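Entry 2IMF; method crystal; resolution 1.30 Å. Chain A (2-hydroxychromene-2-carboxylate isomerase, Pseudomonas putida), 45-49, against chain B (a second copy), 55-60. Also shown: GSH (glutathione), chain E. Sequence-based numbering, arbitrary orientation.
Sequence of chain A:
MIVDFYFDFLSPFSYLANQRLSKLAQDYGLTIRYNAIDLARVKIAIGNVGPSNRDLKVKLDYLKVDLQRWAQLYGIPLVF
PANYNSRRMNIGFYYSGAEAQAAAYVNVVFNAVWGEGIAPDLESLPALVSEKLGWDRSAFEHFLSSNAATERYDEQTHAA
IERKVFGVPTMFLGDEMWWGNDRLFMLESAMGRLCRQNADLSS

Chain A (45-49) AIGNV
Chain B 55-60: DLKVKL

The chain A stretch is the tail of a helix and the loop after it. Ala A45 is helical (phi/psi -58/-39), and Ile A46 sits at -96/5. Gly A47 is the first residue to leave helical angles, at 95/12, in a Schellman motif. A side chain at these angles would jam against the carbonyl O of Ile A46, which by itself calls for glycine. Asn A48 (-86/83) and Val A49 (-112/-1) continue as loop, with a weak hydrogen bond from Val A49 N to Gly A47 O at 3.0 Å.

The chain B stretch is the start of a helix. Asp B55 lies at -104/10. Leu B56 takes the N-cap position at -116/96. Lys B57 to Leu B60 are helical, with phi from -57 to -70 and psi from -38 to -47. The first turn is closed by Leu B60 N donating to Leu B56 O at 2.8 Å.

The register runs in opposite order: as chain A advances from Ile A46 to Gly A47, the nearest CA in chain B steps back from Val B58 to Leu B56. Ile A46 CA is 6.5 Å from Val B58 CA, and Gly A47 CA is 6.5 Å from Leu B56 CA. The two stretches bury 272 Å² in all.

Apolar packing is the main direct contact. Ile A46 points toward chain B with chi1 64° (p) and chi2 146°, between wells. Its two branches reach different neighbours. Ile A46 CG2 meets Val B58 CB at 3.6 Å, with Val B58 at chi1 169° (t). Ile A46 CD1 lies 4.1 Å from Leu B56 CB and 3.9 Å from Lys B59 CB. Leu B56 is buried, with chi1 -59° (m) and chi2 173° (t). Leu B56 CD2 lies against the turn, 3.5 Å from Ile A46 O and 3.4 Å from Gly A47 O. These are van der Waals contacts, since a methyl carbon cannot pair with a carbonyl as a conventional donor. Leu B56 CD1 reaches Asn A48 CB at 4.0 Å.

No direct hydrogen bond crosses between the stretches. Water 1 provides the polar link. It donates to Ile A46 O at 3.2 Å and accepts from Val B58 N at 2.8 Å. It thus joins the carbonyl O of Ile A46, just before the Gly A47 turn, to an amide in the first turn of the chain B helix.

Glutathione is approached from both chains. Lys B59 is extended, all four chi angles t (-170°, 165°, 173°, -171°), and Lys B59 NZ donates to GSH O31 at 2.8 Å. The opposite charges of ammonium and carboxylate favour this bond. Asn A48 has chi1 -170° (t) and chi2 -5°, which leaves Asn A48 ND2 3.3 Å from GSH O31.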

# COMPACT_ATOMS: atom_id res chain seq x y z
N ALA A 45 0.09 -11.15 -16.61
CA ALA A 45 0.47 -12.49 -16.24
C ALA A 45 -0.25 -13.02 -15.03
O ALA A 45 -0.66 -14.12 -15.06
CB ALA A 45 2.02 -12.66 -16.10
N ILE A 46 -0.52 -12.22 -13.99
CA ILE A 46 -1.15 -12.80 -12.80
C ILE A 46 -2.65 -12.63 -12.81
O ILE A 46 -3.32 -12.96 -11.82
CB ILE A 46 -0.64 -12.27 -11.41
CG1 ILE A 46 -0.96 -10.78 -11.24
CG2 ILE A 46 0.83 -12.67 -11.13
CD1 ILE A 46 -1.28 -10.47 -9.78
N GLY A 47 -3.17 -12.08 -13.90
CA GLY A 47 -4.63 -11.93 -14.07
C GLY A 47 -5.17 -10.57 -13.65
O GLY A 47 -6.36 -10.40 -13.49
N ASN A 48 -4.25 -9.62 -13.42
CA ASN A 48 -4.69 -8.29 -12.95
C ASN A 48 -5.05 -7.43 -14.14
O ASN A 48 -4.24 -6.63 -14.62
CB ASN A 48 -3.56 -7.64 -12.15
CG ASN A 48 -4.02 -6.40 -11.45
OD1 ASN A 48 -5.19 -5.93 -11.63
ND2 ASN A 48 -3.12 -5.82 -10.66
N VAL A 49 -6.28 -7.62 -14.61
CA VAL A 49 -6.72 -7.03 -15.85
C VAL A 49 -7.78 -5.98 -15.67
O VAL A 49 -8.22 -5.37 -16.68
CB VAL A 49 -7.35 -8.09 -16.80
CG1 VAL A 49 -6.31 -9.09 -17.24
CG2 VAL A 49 -8.49 -8.76 -16.11
N ASP B 55 -8.85 -12.34 -5.41
CA ASP B 55 -9.02 -13.33 -6.49
C ASP B 55 -7.78 -13.47 -7.37
O ASP B 55 -7.83 -14.15 -8.39
CB ASP B 55 -10.30 -12.96 -7.24
CG ASP B 55 -11.54 -13.10 -6.34
OD1 ASP B 55 -11.69 -14.14 -5.64
OD2 ASP B 55 -12.34 -12.16 -6.27
N LEU B 56 -6.65 -12.87 -6.96
CA LEU B 56 -5.39 -12.95 -7.73
C LEU B 56 -4.36 -13.69 -6.90
O LEU B 56 -3.74 -13.10 -6.04
CB LEU B 56 -4.87 -11.54 -8.04
CG LEU B 56 -5.83 -10.65 -8.84
CD1 LEU B 56 -5.31 -9.21 -8.97
CD2 LEU B 56 -5.95 -11.28 -10.19
N LYS B 57 -4.21 -15.00 -7.13
CA LYS B 57 -3.52 -15.85 -6.20
C LYS B 57 -2.11 -15.40 -5.92
O LYS B 57 -1.68 -15.38 -4.78
CB LYS B 57 -3.47 -17.29 -6.77
CG LYS B 57 -3.20 -18.26 -5.64
CD LYS B 57 -2.45 -19.50 -6.07
CE LYS B 57 -1.80 -20.13 -4.84
NZ LYS B 57 -0.41 -20.59 -5.15
N VAL B 58 -1.35 -15.07 -6.97
CA VAL B 58 0.03 -14.67 -6.73
C VAL B 58 0.12 -13.42 -5.85
O VAL B 58 0.95 -13.37 -4.94
CB VAL B 58 0.79 -14.42 -8.01
CG1 VAL B 58 2.16 -13.74 -7.81
CG2 VAL B 58 1.04 -15.75 -8.67
N LYS B 59 -0.72 -12.44 -6.06
CA LYS B 59 -0.72 -11.22 -5.17
C LYS B 59 -1.25 -11.54 -3.76
O LYS B 59 -0.70 -11.07 -2.75
CB LYS B 59 -1.58 -10.14 -5.87
CG LYS B 59 -1.44 -8.78 -5.16
CD LYS B 59 -1.95 -7.63 -5.99
CE LYS B 59 -1.94 -6.36 -5.13
NZ LYS B 59 -2.67 -5.27 -5.95
N LEU B 60 -2.35 -12.32 -3.70
CA LEU B 60 -2.85 -12.73 -2.39
C LEU B 60 -1.84 -13.49 -1.56
O LEU B 60 -1.66 -13.29 -0.32
CB LEU B 60 -4.12 -13.54 -2.50
CG LEU B 60 -4.79 -13.96 -1.20
CD1 LEU B 60 -5.20 -12.71 -0.37
CD2 LEU B 60 -6.07 -14.78 -1.55
N1 GSH E . 1.65 1.14 -1.38
CA1 GSH E . 2.59 1.21 -2.46
C1 GSH E . 3.83 1.98 -2.20
O11 GSH E . 4.80 1.85 -2.96
O12 GSH E . 3.62 2.84 -1.32
CB1 GSH E . 1.96 1.07 -3.83
CG1 GSH E . 2.84 0.56 -4.97
CD1 GSH E . 2.05 0.49 -6.25
OE1 GSH E . 0.77 0.85 -6.25
N2 GSH E . 2.64 0.11 -7.36
CA2 GSH E . 1.93 -0.15 -8.61
C2 GSH E . 1.72 -1.57 -8.89
O2 GSH E . 2.75 -2.42 -8.70
CB2 GSH E . 2.78 0.47 -9.77
SG2 GSH E . 2.76 2.30 -9.76
N3 GSH E . 0.55 -2.01 -9.26
CA3 GSH E . 0.31 -3.45 -9.31
C3 GSH E . -0.78 -3.79 -8.32
O31 GSH E . -1.09 -4.99 -8.20
O32 GSH E . -1.38 -2.86 -7.69
O HOH W 1 -2.18 -15.07 -9.69